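Local coordinates for YesW protein (Bacillus subtilis, PDB 2ZUX) that cleaves the rhamnogalacturonan backbone of plant cell-wall pectin by elimination at rhamnosyl-galacturonic acid bonds, releasing oligosaccharides with the help of calcium or manganese, at residues A[131-136]-A[179-184]; A[138-143]-A[171-176]; A[143-148]-A[219-224]; A[166-171]-A[194-199]; A[228-233]-A[242-247]. One frame throughout, in Å; residues are numbered along the deposited sequence.

Interaction 1 of 5, residues A[131-136]-A[179-184]; sequences ILKWDP and TQFMVY. With RAM (alpha-L-rhamnopyranose), chain N.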
# COMPACT_ATOMS: atom_id res chain seq x y z
N ILE A 131 4.23 9.14 -5.77
CA ILE A 131 5.18 9.65 -4.78
C ILE A 131 6.21 8.55 -4.59
O ILE A 131 5.87 7.46 -4.10
CB ILE A 131 4.48 10.02 -3.44
CG1 ILE A 131 3.29 10.97 -3.67
CG2 ILE A 131 5.48 10.60 -2.43
CD1 ILE A 131 3.62 12.30 -4.35
N LEU A 132 7.45 8.82 -4.98
CA LEU A 132 8.49 7.80 -5.04
C LEU A 132 9.62 8.03 -4.06
O LEU A 132 10.16 9.14 -3.96
CB LEU A 132 9.09 7.78 -6.45
CG LEU A 132 10.25 6.82 -6.72
CD1 LEU A 132 9.76 5.38 -6.68
CD2 LEU A 132 10.90 7.14 -8.06
N LYS A 133 9.98 6.97 -3.34
CA LYS A 133 11.15 6.99 -2.46
C LYS A 133 12.34 6.43 -3.22
O LYS A 133 12.26 5.35 -3.81
CB LYS A 133 10.88 6.18 -1.19
CG LYS A 133 12.03 6.16 -0.18
CD LYS A 133 11.71 5.30 1.05
CE LYS A 133 11.78 3.83 0.71
NZ LYS A 133 11.34 2.95 1.85
N TRP A 134 13.44 7.18 -3.20
CA TRP A 134 14.72 6.72 -3.72
C TRP A 134 15.53 6.07 -2.60
O TRP A 134 15.50 6.54 -1.45
CB TRP A 134 15.52 7.89 -4.30
CG TRP A 134 14.93 8.45 -5.55
CD1 TRP A 134 14.09 9.52 -5.66
CD2 TRP A 134 15.15 7.96 -6.88
NE1 TRP A 134 13.77 9.73 -6.99
CE2 TRP A 134 14.40 8.78 -7.76
CE3 TRP A 134 15.90 6.91 -7.41
CZ2 TRP A 134 14.39 8.58 -9.15
CZ3 TRP A 134 15.88 6.71 -8.79
CH2 TRP A 134 15.13 7.54 -9.64
N ASP A 135 16.26 5.01 -2.92
CA ASP A 135 17.06 4.31 -1.92
C ASP A 135 18.52 4.35 -2.31
O ASP A 135 18.89 3.93 -3.41
CB ASP A 135 16.60 2.85 -1.78
CG ASP A 135 17.10 2.22 -0.50
OD1 ASP A 135 16.84 2.77 0.59
OD2 ASP A 135 17.73 1.15 -0.59
N PRO A 136 19.38 4.83 -1.40
CA PRO A 136 20.82 4.77 -1.68
C PRO A 136 21.30 3.33 -1.52
O PRO A 136 20.74 2.56 -0.72
CB PRO A 136 21.42 5.66 -0.59
CG PRO A 136 20.48 5.51 0.57
CD PRO A 136 19.11 5.41 -0.07
N THR A 179 12.12 5.74 7.23
CA THR A 179 11.05 6.59 6.68
C THR A 179 9.86 5.77 6.24
O THR A 179 9.99 4.83 5.44
CB THR A 179 11.56 7.42 5.48
OG1 THR A 179 12.63 8.27 5.92
CG2 THR A 179 10.46 8.27 4.89
N GLN A 180 8.69 6.15 6.77
CA GLN A 180 7.39 5.57 6.43
C GLN A 180 6.51 6.74 5.99
O GLN A 180 6.16 7.58 6.81
CB GLN A 180 6.80 4.86 7.65
CG GLN A 180 7.77 3.93 8.39
CD GLN A 180 8.43 2.89 7.50
OE1 GLN A 180 7.89 2.46 6.47
NE2 GLN A 180 9.62 2.47 7.90
N PHE A 181 6.21 6.82 4.70
CA PHE A 181 5.57 8.03 4.17
C PHE A 181 4.11 7.84 3.81
O PHE A 181 3.74 6.90 3.11
CB PHE A 181 6.39 8.64 3.02
CG PHE A 181 6.56 7.75 1.81
CD1 PHE A 181 5.82 7.98 0.66
CD2 PHE A 181 7.49 6.71 1.80
CE1 PHE A 181 5.98 7.17 -0.47
CE2 PHE A 181 7.64 5.89 0.68
CZ PHE A 181 6.88 6.12 -0.45
N MET A 182 3.28 8.74 4.33
CA MET A 182 1.84 8.68 4.13
C MET A 182 1.41 9.73 3.14
O MET A 182 1.74 10.91 3.28
CB MET A 182 1.11 8.89 5.46
CG MET A 182 1.19 7.69 6.40
SD MET A 182 0.47 6.19 5.69
CE MET A 182 1.94 5.17 5.46
N VAL A 183 0.68 9.29 2.13
CA VAL A 183 0.16 10.19 1.11
C VAL A 183 -1.36 10.12 1.16
O VAL A 183 -1.94 9.05 0.96
CB VAL A 183 0.67 9.81 -0.30
CG1 VAL A 183 0.17 10.82 -1.34
CG2 VAL A 183 2.20 9.73 -0.32
N TYR A 184 -2.00 11.25 1.44
CA TYR A 184 -3.45 11.22 1.64
C TYR A 184 -3.97 12.63 1.73
O TYR A 184 -3.25 13.54 2.15
CB TYR A 184 -3.81 10.46 2.93
CG TYR A 184 -5.10 9.70 2.80
CD1 TYR A 184 -5.13 8.44 2.21
CD2 TYR A 184 -6.32 10.24 3.24
CE1 TYR A 184 -6.31 7.74 2.06
CE2 TYR A 184 -7.51 9.54 3.09
CZ TYR A 184 -7.49 8.28 2.50
OH TYR A 184 -8.66 7.56 2.32
C1 RAM N . 18.75 -4.01 -1.56
C2 RAM N . 18.11 -2.66 -1.20
C3 RAM N . 17.51 -1.92 -2.40
C4 RAM N . 16.73 -2.90 -3.28
C5 RAM N . 17.71 -3.95 -3.78
C6 RAM N . 17.05 -4.92 -4.74
O1 RAM N . 20.14 -3.84 -1.76
O2 RAM N . 17.12 -2.87 -0.22
O3 RAM N . 16.68 -0.86 -1.97
O4 RAM N . 16.03 -2.27 -4.34
O5 RAM N . 18.19 -4.70 -2.67
O HOH W 1 12.29 3.70 4.34
O HOH W 2 8.82 3.49 3.30
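Lys133 and Thr179 meet through a pair of waters: Lys133 NZ lies 4.3 Å from Thr179 O, and water 1 accepts from the ammonium and donates to that carbonyl. Water 2 also accepts from Lys133 NZ and lies 2.8 Å from Thr179 O. This is a seam of the beta-propeller, where strand 129-136 of one blade faces the segment leading into strand 182-184, which opens the next. The lysine reaches the waters through a bend at its third torsion (chi3 74°), which turns CE out of the extended chain. NZ also donates to Asp116 OD2, and Asp116 is a calcium ligand, so the metal site, the strand and the waters form one buried polar network. Next to it the packing turns apolar. The Phe181 ring lies against Ile131 and Lys133, alternate residues of the strand: Phe181 CE2 is 3.8 Å from Lys133 CB, while Ile131 O lies at the ring edge, near its plane, 3.6 Å from Phe181 CE1. Beyond the ring, Ile131 CG1 rests 3.7 Å from Val183 CG2. At the far end of the same strand lies the substrate site, where the O3 hydroxyl of rhamnose in chain N donates to Asp135 OD2 at 2.7 Å, an oxygen shared with Ser139 OG.

Interaction 2 of 5, residues A[138-143]-A[171-176]; sequences NSKDNS and NIRAGA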
# COMPACT_ATOMS: atom_id res chain seq x y z
N ASN A 138 23.65 2.03 -0.09
CA ASN A 138 24.15 1.68 1.24
C ASN A 138 23.10 1.78 2.34
O ASN A 138 23.44 1.89 3.51
CB ASN A 138 25.39 2.52 1.59
CG ASN A 138 25.10 4.01 1.58
OD1 ASN A 138 23.98 4.45 1.33
ND2 ASN A 138 26.14 4.81 1.83
N SER A 139 21.82 1.74 1.97
CA SER A 139 20.76 1.75 2.98
C SER A 139 20.92 0.55 3.92
O SER A 139 21.52 -0.47 3.55
CB SER A 139 19.38 1.75 2.32
OG SER A 139 19.18 0.59 1.54
N LYS A 140 20.41 0.68 5.14
CA LYS A 140 20.75 -0.24 6.21
C LYS A 140 19.55 -0.82 6.93
O LYS A 140 18.58 -0.10 7.22
CB LYS A 140 21.62 0.48 7.25
CG LYS A 140 23.02 0.86 6.77
CD LYS A 140 23.95 -0.35 6.75
CE LYS A 140 25.30 -0.01 6.12
NZ LYS A 140 25.20 0.06 4.64
N ASP A 141 19.63 -2.11 7.25
CA ASP A 141 18.76 -2.69 8.25
C ASP A 141 19.16 -2.14 9.62
O ASP A 141 20.31 -1.75 9.84
CB ASP A 141 18.86 -4.21 8.26
CG ASP A 141 17.92 -4.83 9.27
OD1 ASP A 141 16.69 -4.73 9.06
OD2 ASP A 141 18.40 -5.38 10.28
N ASN A 142 18.21 -2.12 10.55
CA ASN A 142 18.46 -1.63 11.91
C ASN A 142 19.55 -2.41 12.65
O ASN A 142 20.16 -1.88 13.58
CB ASN A 142 17.18 -1.66 12.73
CG ASN A 142 16.17 -0.62 12.29
OD1 ASN A 142 15.64 0.14 13.10
ND2 ASN A 142 15.90 -0.58 10.99
N SER A 143 19.78 -3.66 12.23
CA SER A 143 20.83 -4.47 12.85
C SER A 143 22.24 -4.11 12.39
O SER A 143 23.21 -4.58 12.98
CB SER A 143 20.58 -5.96 12.59
OG SER A 143 20.73 -6.24 11.22
N ASN A 171 20.11 13.58 8.89
CA ASN A 171 19.59 13.14 10.18
C ASN A 171 18.43 12.15 10.07
O ASN A 171 17.81 11.82 11.08
CB ASN A 171 19.25 14.33 11.08
CG ASN A 171 20.46 15.17 11.40
OD1 ASN A 171 20.45 16.39 11.21
ND2 ASN A 171 21.52 14.53 11.86
N ILE A 172 18.18 11.66 8.86
CA ILE A 172 17.23 10.58 8.65
C ILE A 172 17.96 9.44 7.95
O ILE A 172 18.33 9.55 6.77
CB ILE A 172 16.01 11.05 7.79
CG1 ILE A 172 15.17 12.11 8.53
CG2 ILE A 172 15.15 9.85 7.37
CD1 ILE A 172 14.51 11.65 9.84
N ARG A 173 18.19 8.36 8.69
CA ARG A 173 18.91 7.21 8.15
C ARG A 173 18.08 6.49 7.07
O ARG A 173 16.86 6.44 7.16
CB ARG A 173 19.25 6.23 9.27
CG ARG A 173 20.42 5.32 8.97
CD ARG A 173 20.60 4.30 10.07
NE ARG A 173 21.92 3.69 10.01
CZ ARG A 173 22.19 2.43 10.31
NH1 ARG A 173 21.23 1.60 10.71
NH2 ARG A 173 23.44 1.99 10.21
N ALA A 174 18.76 5.98 6.04
CA ALA A 174 18.10 5.20 4.99
C ALA A 174 17.99 3.72 5.34
O ALA A 174 18.95 3.11 5.80
CB ALA A 174 18.86 5.34 3.68
N GLY A 175 16.82 3.14 5.09
CA GLY A 175 16.60 1.71 5.30
C GLY A 175 15.10 1.46 5.40
O GLY A 175 14.32 2.39 5.61
N ALA A 176 14.71 0.20 5.27
CA ALA A 176 13.29 -0.16 5.20
C ALA A 176 12.47 0.32 6.39
O ALA A 176 11.29 0.64 6.24
CB ALA A 176 13.15 -1.67 5.03
O HOH W 3 16.53 -1.98 5.53
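Arg173 reaches Lys140 on a nearly straight arm: its CG is anti to the backbone N (chi1 -157°) and the chain stays extended to NE. Lys140 folds back instead, with a second torsion of -77° placing CD off the extended path; CB and CG make the contact. Lys140 CB lies over one face of the guanidinium, 3.7 Å from Arg173 CZ, and Lys140 CG is 3.6 Å from Arg173 NH2. The two charged ends keep apart, Lys140 NZ to Arg173 NH2 being 6.2 Å, and the ammonium donates to Asn138 O in its own loop. The guanidinium itself is held at NH2 by Gln144 O and Gly146 O further along the same loop, at NE by Gly222 O of another, and at NH1 by Tyr178 OH.

Backbone also joins the loops. Lys140 N donates to Ala174 O at 2.9 Å, and Gly175, having no side chain, lets Lys140 O approach its CA to 3.3 Å in a CA-H...O contact. Water 3 accepts from Ala176 N and donates only weakly to Lys140 O. Further along, Asp141 OD2 accepts twice: the bond from Ser143 N makes an Asx turn, and Ser143 OG adds a second bond.

Ser139 packs its CB 3.9 Å from Ala174 CB, while its OG bonds to Asp135, which holds rhamnose. The pairing thus ties a loop of one propeller blade to the connection leading into the next blade, beside the substrate-binding site.

Interaction 3 of 5, residues A[143-148]-A[219-224]; sequences SQDGYT and NEQGRV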
# COMPACT_ATOMS: atom_id res chain seq x y z
N SER A 143 19.78 -3.66 12.23
CA SER A 143 20.83 -4.47 12.85
C SER A 143 22.24 -4.11 12.39
O SER A 143 23.21 -4.58 12.98
CB SER A 143 20.58 -5.96 12.59
OG SER A 143 20.73 -6.24 11.22
N GLN A 144 22.34 -3.31 11.33
CA GLN A 144 23.64 -3.00 10.71
C GLN A 144 24.14 -1.61 11.04
O GLN A 144 23.38 -0.65 10.99
CB GLN A 144 23.52 -3.11 9.20
CG GLN A 144 23.10 -4.46 8.69
CD GLN A 144 22.89 -4.44 7.20
OE1 GLN A 144 21.97 -3.78 6.70
NE2 GLN A 144 23.75 -5.14 6.47
N ASP A 145 25.43 -1.51 11.36
CA ASP A 145 26.07 -0.21 11.54
C ASP A 145 26.58 0.31 10.19
O ASP A 145 26.88 -0.48 9.27
CB ASP A 145 27.23 -0.30 12.54
CG ASP A 145 26.78 -0.78 13.93
OD1 ASP A 145 25.64 -0.43 14.36
OD2 ASP A 145 27.55 -1.51 14.61
N GLY A 146 26.65 1.63 10.06
CA GLY A 146 27.22 2.26 8.88
C GLY A 146 26.42 3.46 8.42
O GLY A 146 25.21 3.53 8.63
N TYR A 147 27.11 4.41 7.79
CA TYR A 147 26.50 5.62 7.27
C TYR A 147 25.66 5.33 6.03
O TYR A 147 25.98 4.42 5.26
CB TYR A 147 27.58 6.64 6.92
CG TYR A 147 28.26 7.27 8.12
CD1 TYR A 147 27.81 8.49 8.64
CD2 TYR A 147 29.35 6.66 8.72
CE1 TYR A 147 28.44 9.08 9.74
CE2 TYR A 147 29.98 7.24 9.82
CZ TYR A 147 29.52 8.45 10.32
OH TYR A 147 30.16 9.02 11.41
N THR A 148 24.61 6.12 5.83
CA THR A 148 23.75 5.97 4.65
C THR A 148 23.66 7.27 3.86
O THR A 148 23.80 8.35 4.42
CB THR A 148 22.32 5.51 5.02
OG1 THR A 148 21.69 6.49 5.87
CG2 THR A 148 22.33 4.18 5.74
N ASN A 219 25.81 9.55 14.69
CA ASN A 219 26.90 9.04 15.52
C ASN A 219 27.87 8.24 14.66
O ASN A 219 27.70 8.13 13.45
CB ASN A 219 26.38 8.29 16.76
CG ASN A 219 25.90 6.89 16.46
OD1 ASN A 219 25.86 6.44 15.32
ND2 ASN A 219 25.52 6.17 17.52
N GLU A 220 28.91 7.68 15.28
CA GLU A 220 29.93 6.99 14.52
C GLU A 220 29.44 5.66 13.93
O GLU A 220 30.12 5.08 13.09
CB GLU A 220 31.18 6.76 15.37
CG GLU A 220 30.92 5.85 16.55
CD GLU A 220 32.05 5.80 17.55
OE1 GLU A 220 32.73 6.83 17.76
OE2 GLU A 220 32.24 4.73 18.13
N GLN A 221 28.27 5.20 14.38
CA GLN A 221 27.62 4.02 13.79
C GLN A 221 26.81 4.40 12.54
O GLN A 221 26.20 3.53 11.93
CB GLN A 221 26.63 3.38 14.78
CG GLN A 221 27.16 2.87 16.11
CD GLN A 221 26.01 2.46 17.01
OE1 GLN A 221 25.49 3.27 17.79
NE2 GLN A 221 25.57 1.22 16.87
N GLY A 222 26.79 5.68 12.17
CA GLY A 222 25.93 6.15 11.08
C GLY A 222 24.46 6.11 11.43
O GLY A 222 23.60 6.09 10.54
N ARG A 223 24.15 6.10 12.72
CA ARG A 223 22.78 6.11 13.21
C ARG A 223 22.49 7.47 13.79
O ARG A 223 23.41 8.19 14.18
CB ARG A 223 22.59 5.04 14.28
CG ARG A 223 22.85 3.62 13.80
CD ARG A 223 22.92 2.70 15.00
NE ARG A 223 23.26 1.33 14.63
CZ ARG A 223 22.37 0.40 14.30
NH1 ARG A 223 21.06 0.68 14.29
NH2 ARG A 223 22.78 -0.83 14.01
N VAL A 224 21.22 7.84 13.85
CA VAL A 224 20.83 9.12 14.40
C VAL A 224 20.01 8.85 15.65
O VAL A 224 18.80 8.62 15.57
CB VAL A 224 20.06 9.98 13.36
CG1 VAL A 224 19.73 11.34 13.94
CG2 VAL A 224 20.90 10.12 12.09
O HOH W 4 24.02 7.74 8.30
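Asp145 OD1 accepts three hydrogen bonds from the facing loop. Arg223 grips it side-on in a salt bridge, NH2 at 2.9 Å and NE at 3.0 Å from Asp145 OD1, with the oxygen in the guanidinium plane and the carboxylate turned 81° to it. Gln221 NE2 supplies the third bond from above the carboxylate plane. These donors probably concentrate negative charge on this one oxygen. Arg223 NH1 goes on to Asn142 O, outside the two segments.

The backbone adds a short bond, Gly146 N to Gln221 O at 2.7 Å, and water 4 bridges Thr148 N and Gly222 O. Asn219 OD1 shapes the partner loop: the bond from Gln221 N makes an Asx turn, and Arg223 N reaches the other face; a type I turn spans Asn219 to Gly222.

Packing completes the contact. Gly222 CA stands over the centre of the Tyr147 ring, 3.9 Å from its centroid, in a CH-pi contact. A CB on Gly222 would run into the backbone of Gly146 and Tyr147, so its absence lets the loops come this close. The Tyr147 side chain comes within about 4 Å of that of carbohydrate-binding Arg218.

All this lies at the propeller surface, where the loop between strands 129-136 and 152-156 meets the long loop from strand 193-198 to strand 230-235.

Interaction 4 of 5, residues A[166-171]-A[194-199]; sequences INLGKN and VAMKTA. With RAM (alpha-L-rhamnopyranose), chain O.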
# COMPACT_ATOMS: atom_id res chain seq x y z
N ILE A 166 11.94 16.14 -2.15
CA ILE A 166 12.27 16.40 -0.75
C ILE A 166 13.51 15.58 -0.42
O ILE A 166 13.59 14.40 -0.75
CB ILE A 166 11.10 15.98 0.18
CG1 ILE A 166 9.90 16.91 -0.02
CG2 ILE A 166 11.53 15.93 1.67
CD1 ILE A 166 8.64 16.47 0.69
N ASN A 167 14.49 16.22 0.22
CA ASN A 167 15.68 15.53 0.68
C ASN A 167 15.62 15.44 2.20
O ASN A 167 15.71 16.46 2.88
CB ASN A 167 16.94 16.27 0.22
CG ASN A 167 18.21 15.53 0.62
OD1 ASN A 167 18.22 14.79 1.61
ND2 ASN A 167 19.28 15.72 -0.14
N LEU A 168 15.45 14.23 2.73
CA LEU A 168 15.25 14.11 4.18
C LEU A 168 16.50 14.46 4.98
O LEU A 168 16.40 14.80 6.16
CB LEU A 168 14.70 12.73 4.54
CG LEU A 168 13.21 12.58 4.18
CD1 LEU A 168 12.83 11.13 4.10
CD2 LEU A 168 12.32 13.30 5.20
N GLY A 169 17.66 14.38 4.34
CA GLY A 169 18.90 14.92 4.89
C GLY A 169 19.64 13.95 5.79
O GLY A 169 19.21 12.82 6.03
N LYS A 170 20.78 14.41 6.31
CA LYS A 170 21.71 13.55 7.04
C LYS A 170 21.17 12.99 8.35
O LYS A 170 21.73 12.01 8.87
CB LYS A 170 23.01 14.31 7.32
CG LYS A 170 22.84 15.50 8.26
CD LYS A 170 24.16 16.19 8.58
CE LYS A 170 24.84 16.76 7.33
NZ LYS A 170 24.06 17.87 6.73
N ASN A 171 20.11 13.58 8.89
CA ASN A 171 19.59 13.14 10.18
C ASN A 171 18.43 12.15 10.07
O ASN A 171 17.81 11.82 11.08
CB ASN A 171 19.25 14.33 11.08
CG ASN A 171 20.46 15.17 11.40
OD1 ASN A 171 20.45 16.39 11.21
ND2 ASN A 171 21.52 14.53 11.86
N VAL A 194 1.59 14.96 1.90
CA VAL A 194 2.56 13.91 2.20
C VAL A 194 3.10 14.14 3.60
O VAL A 194 3.57 15.23 3.91
CB VAL A 194 3.72 13.90 1.16
CG1 VAL A 194 4.69 12.76 1.45
CG2 VAL A 194 3.19 13.80 -0.28
N ALA A 195 3.01 13.13 4.46
CA ALA A 195 3.44 13.27 5.85
C ALA A 195 4.46 12.21 6.19
O ALA A 195 4.31 11.04 5.81
CB ALA A 195 2.27 13.17 6.80
N MET A 196 5.50 12.60 6.93
CA MET A 196 6.53 11.65 7.35
C MET A 196 7.38 12.27 8.44
O MET A 196 7.33 13.48 8.68
CB MET A 196 7.41 11.23 6.16
CG MET A 196 8.25 12.35 5.58
SD MET A 196 8.88 11.91 3.95
CE MET A 196 7.50 12.44 2.98
N LYS A 197 8.17 11.42 9.08
CA LYS A 197 9.15 11.86 10.07
C LYS A 197 10.30 12.57 9.38
O LYS A 197 10.81 12.12 8.36
CB LYS A 197 9.64 10.63 10.85
CG LYS A 197 10.58 10.93 12.00
CD LYS A 197 10.75 9.66 12.83
CE LYS A 197 11.60 9.88 14.07
NZ LYS A 197 13.04 10.05 13.73
N THR A 198 10.68 13.72 9.94
CA THR A 198 11.72 14.58 9.38
C THR A 198 12.68 14.97 10.50
O THR A 198 12.49 14.58 11.66
CB THR A 198 11.10 15.84 8.75
OG1 THR A 198 10.39 16.55 9.77
CG2 THR A 198 10.14 15.47 7.61
N ALA A 199 13.70 15.74 10.17
CA ALA A 199 14.70 16.13 11.15
C ALA A 199 15.30 17.47 10.77
O ALA A 199 15.03 18.02 9.70
CB ALA A 199 15.79 15.07 11.23
C1 RAM O . 24.22 14.73 2.77
C2 RAM O . 25.33 15.75 3.03
C3 RAM O . 26.32 15.19 4.05
C4 RAM O . 26.79 13.79 3.66
C5 RAM O . 25.60 12.87 3.42
C6 RAM O . 26.02 11.48 2.95
O1 RAM O . 23.38 14.64 3.91
O2 RAM O . 25.98 16.02 1.81
O3 RAM O . 27.43 16.06 4.15
O4 RAM O . 27.65 13.28 4.66
O5 RAM O . 24.75 13.45 2.45
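Leu168 carries most of this contact, its fork pushed against three residues of strand 193-198. It crosses Met196 at a slant, with CD2 and CD1 on the sulphur: Leu168 CD2 is 3.9 Å and Leu168 CD1 4.0 Å from Met196 SD. Against Thr198 it stands at about a right angle, Leu168 CD2 touching Thr198 CG2 at 3.9 Å. The same methyl rests 3.7 Å from Lys197 O, so it sits in the corner made by a carbonyl and two side chains. Thr198 can offer its methyl here because its first torsion (chi1 60°) turns OG1 away to bond with Thr232 OG1 of the neighbouring strand.

A second, smaller touch follows where the chain turns. Asn171 CB meets Ala199 CB at 3.5 Å, close for two carbons. Between the two touches, Lys170 points away from the strand, and its CB is 3.4 Å from O1 of the rhamnose in chain O, a sugar hydrogen-bonded by Asp150 and Arg218. The same segment thus contacts the sugar through Lys170.

In the propeller, strand 162-167 is the last of its five-stranded sheet, and the turn after it leans on strand 193-198, second in the next blade, and on Ala199. Met196 also touches Ile153 of strand 152-156, and Leu168 packs on Thr179 in the connection between the blades.

Interaction 5 of 5, residues A[228-233]-A[242-247]; sequences PEYLTV and LVTANF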
# COMPACT_ATOMS: atom_id res chain seq x y z
N PRO A 228 16.63 16.55 18.12
CA PRO A 228 15.20 16.66 17.86
C PRO A 228 14.73 15.71 16.77
O PRO A 228 15.49 15.33 15.87
CB PRO A 228 15.04 18.11 17.39
CG PRO A 228 16.24 18.84 17.92
CD PRO A 228 17.34 17.84 17.95
N GLU A 229 13.45 15.35 16.83
CA GLU A 229 12.80 14.58 15.78
C GLU A 229 11.50 15.28 15.47
O GLU A 229 10.80 15.72 16.38
CB GLU A 229 12.52 13.16 16.24
CG GLU A 229 13.77 12.37 16.60
CD GLU A 229 13.44 10.98 17.10
OE1 GLU A 229 12.78 10.88 18.15
OE2 GLU A 229 13.84 9.99 16.44
N TYR A 230 11.15 15.36 14.18
CA TYR A 230 9.96 16.10 13.78
C TYR A 230 8.99 15.25 12.97
O TYR A 230 9.35 14.22 12.41
CB TYR A 230 10.34 17.34 12.96
CG TYR A 230 11.41 18.22 13.56
CD1 TYR A 230 11.31 18.68 14.87
CD2 TYR A 230 12.52 18.60 12.81
CE1 TYR A 230 12.30 19.49 15.43
CE2 TYR A 230 13.52 19.40 13.35
CZ TYR A 230 13.40 19.84 14.66
OH TYR A 230 14.37 20.66 15.21
N LEU A 231 7.75 15.72 12.94
CA LEU A 231 6.72 15.20 12.04
C LEU A 231 6.30 16.36 11.15
O LEU A 231 5.92 17.42 11.67
CB LEU A 231 5.52 14.69 12.85
CG LEU A 231 4.35 14.15 12.03
CD1 LEU A 231 4.77 12.94 11.17
CD2 LEU A 231 3.19 13.77 12.94
N THR A 232 6.38 16.17 9.84
CA THR A 232 6.02 17.23 8.89
C THR A 232 4.92 16.77 7.94
O THR A 232 4.92 15.63 7.46
CB THR A 232 7.24 17.68 8.06
OG1 THR A 232 8.27 18.14 8.95
CG2 THR A 232 6.88 18.82 7.11
N VAL A 233 3.98 17.68 7.70
CA VAL A 233 3.02 17.53 6.61
C VAL A 233 3.48 18.48 5.50
O VAL A 233 3.64 19.68 5.73
CB VAL A 233 1.59 17.89 7.06
CG1 VAL A 233 0.60 17.72 5.91
CG2 VAL A 233 1.16 17.04 8.25
N LEU A 242 4.17 22.43 5.25
CA LEU A 242 2.96 23.10 5.73
C LEU A 242 3.00 23.30 7.24
O LEU A 242 2.75 24.40 7.73
CB LEU A 242 1.70 22.33 5.33
CG LEU A 242 1.37 22.30 3.83
CD1 LEU A 242 0.21 21.36 3.55
CD2 LEU A 242 1.06 23.72 3.31
N VAL A 243 3.31 22.24 7.97
CA VAL A 243 3.43 22.28 9.42
C VAL A 243 4.43 21.23 9.86
O VAL A 243 4.47 20.12 9.30
CB VAL A 243 2.06 22.06 10.13
CG1 VAL A 243 1.44 20.72 9.73
CG2 VAL A 243 2.19 22.15 11.64
N THR A 244 5.24 21.58 10.86
CA THR A 244 6.18 20.66 11.49
C THR A 244 6.00 20.74 13.00
O THR A 244 5.95 21.83 13.56
CB THR A 244 7.62 21.00 11.09
OG1 THR A 244 7.77 20.76 9.70
CG2 THR A 244 8.62 20.13 11.84
N ALA A 245 5.89 19.58 13.63
CA ALA A 245 5.78 19.47 15.09
C ALA A 245 6.87 18.52 15.59
O ALA A 245 7.48 17.83 14.78
CB ALA A 245 4.41 18.97 15.49
N ASN A 246 7.12 18.50 16.89
CA ASN A 246 7.98 17.46 17.45
C ASN A 246 7.33 16.10 17.22
O ASN A 246 6.12 15.95 17.36
CB ASN A 246 8.23 17.70 18.94
CG ASN A 246 9.19 18.86 19.20
OD1 ASN A 246 8.91 19.74 20.02
ND2 ASN A 246 10.32 18.85 18.53
N PHE A 247 8.15 15.13 16.82
CA PHE A 247 7.66 13.80 16.51
C PHE A 247 7.30 13.03 17.78
O PHE A 247 8.07 12.98 18.73
CB PHE A 247 8.72 13.00 15.73
CG PHE A 247 8.25 11.63 15.33
CD1 PHE A 247 7.57 11.45 14.12
CD2 PHE A 247 8.48 10.53 16.14
CE1 PHE A 247 7.12 10.19 13.74
CE2 PHE A 247 8.03 9.27 15.77
CZ PHE A 247 7.35 9.10 14.57
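Leu231 and Phe247 mark the tightly packed side of this antiparallel hairpin. In Phe247, chi1 of -177° sets CG anti to the backbone N; CD1 of the ring is 4.0 Å from Leu231 CB. On the face of Leu231, Val243 CG1 touches Val233 CB at 3.9 Å. Strands 281-286 and 293-300 of the next blade cover this side, with Tyr297, Met284 and Phe299 among the residues packed on it.

The face with Thr232 and Thr244 is polar instead. Their hydroxyls come together in the non-hydrogen-bonded pair, Thr232 OG1 to Thr244 OG1 at 2.8 Å; Thr232 OG1 also has Thr198 as a partner and Thr244 OG1 has Glu241, so each hydroxyl has a further partner. Tyr230 and Asn246 cross obliquely, with Asn246 ND2 at the ring edge, 3.7 Å from Tyr230 CE1. Asn246 and, at the other end of its strand, Leu242 are exposed.

Backbone bonds join the strands, among them Phe247 N to Glu229 O at 2.8 Å. At the other end Leu242 and Val243 both face Val233, a classic beta bulge: Leu242 N donates to Val233 O at 2.8 Å, and the bond from Val243 N is weak.

The outermost strand of the blade is thus held by main-chain bonds and the apolar face of Leu231, Val233 and Val243, while Glu229, bridged to Lys197, Arg251 and Arg286, probably keeps its negative charge.

Overall arrangement
All five contacts fall within two successive blades of the beta-propeller. Interactions 1 and 4 bridge the blades, between the sheet from strand 102-103 to strand 162-167 and the one from strand 182-184 to strand 241-246; their centres are 10 Å apart, and strands 182-184 and 193-198 are direct neighbours. Interaction 5 pairs the last two strands of the second blade, 9 Å from interaction 4. Interactions 2 and 3 lie in the loops on one side, 8 Å apart, sharing Ser143. Along the chain, interactions 1 to 4 interleave their segments or enclose one another, whereas interaction 5 comes after all of them. The loop cluster and the blade seam lie beside rhamnose sites of the lyase.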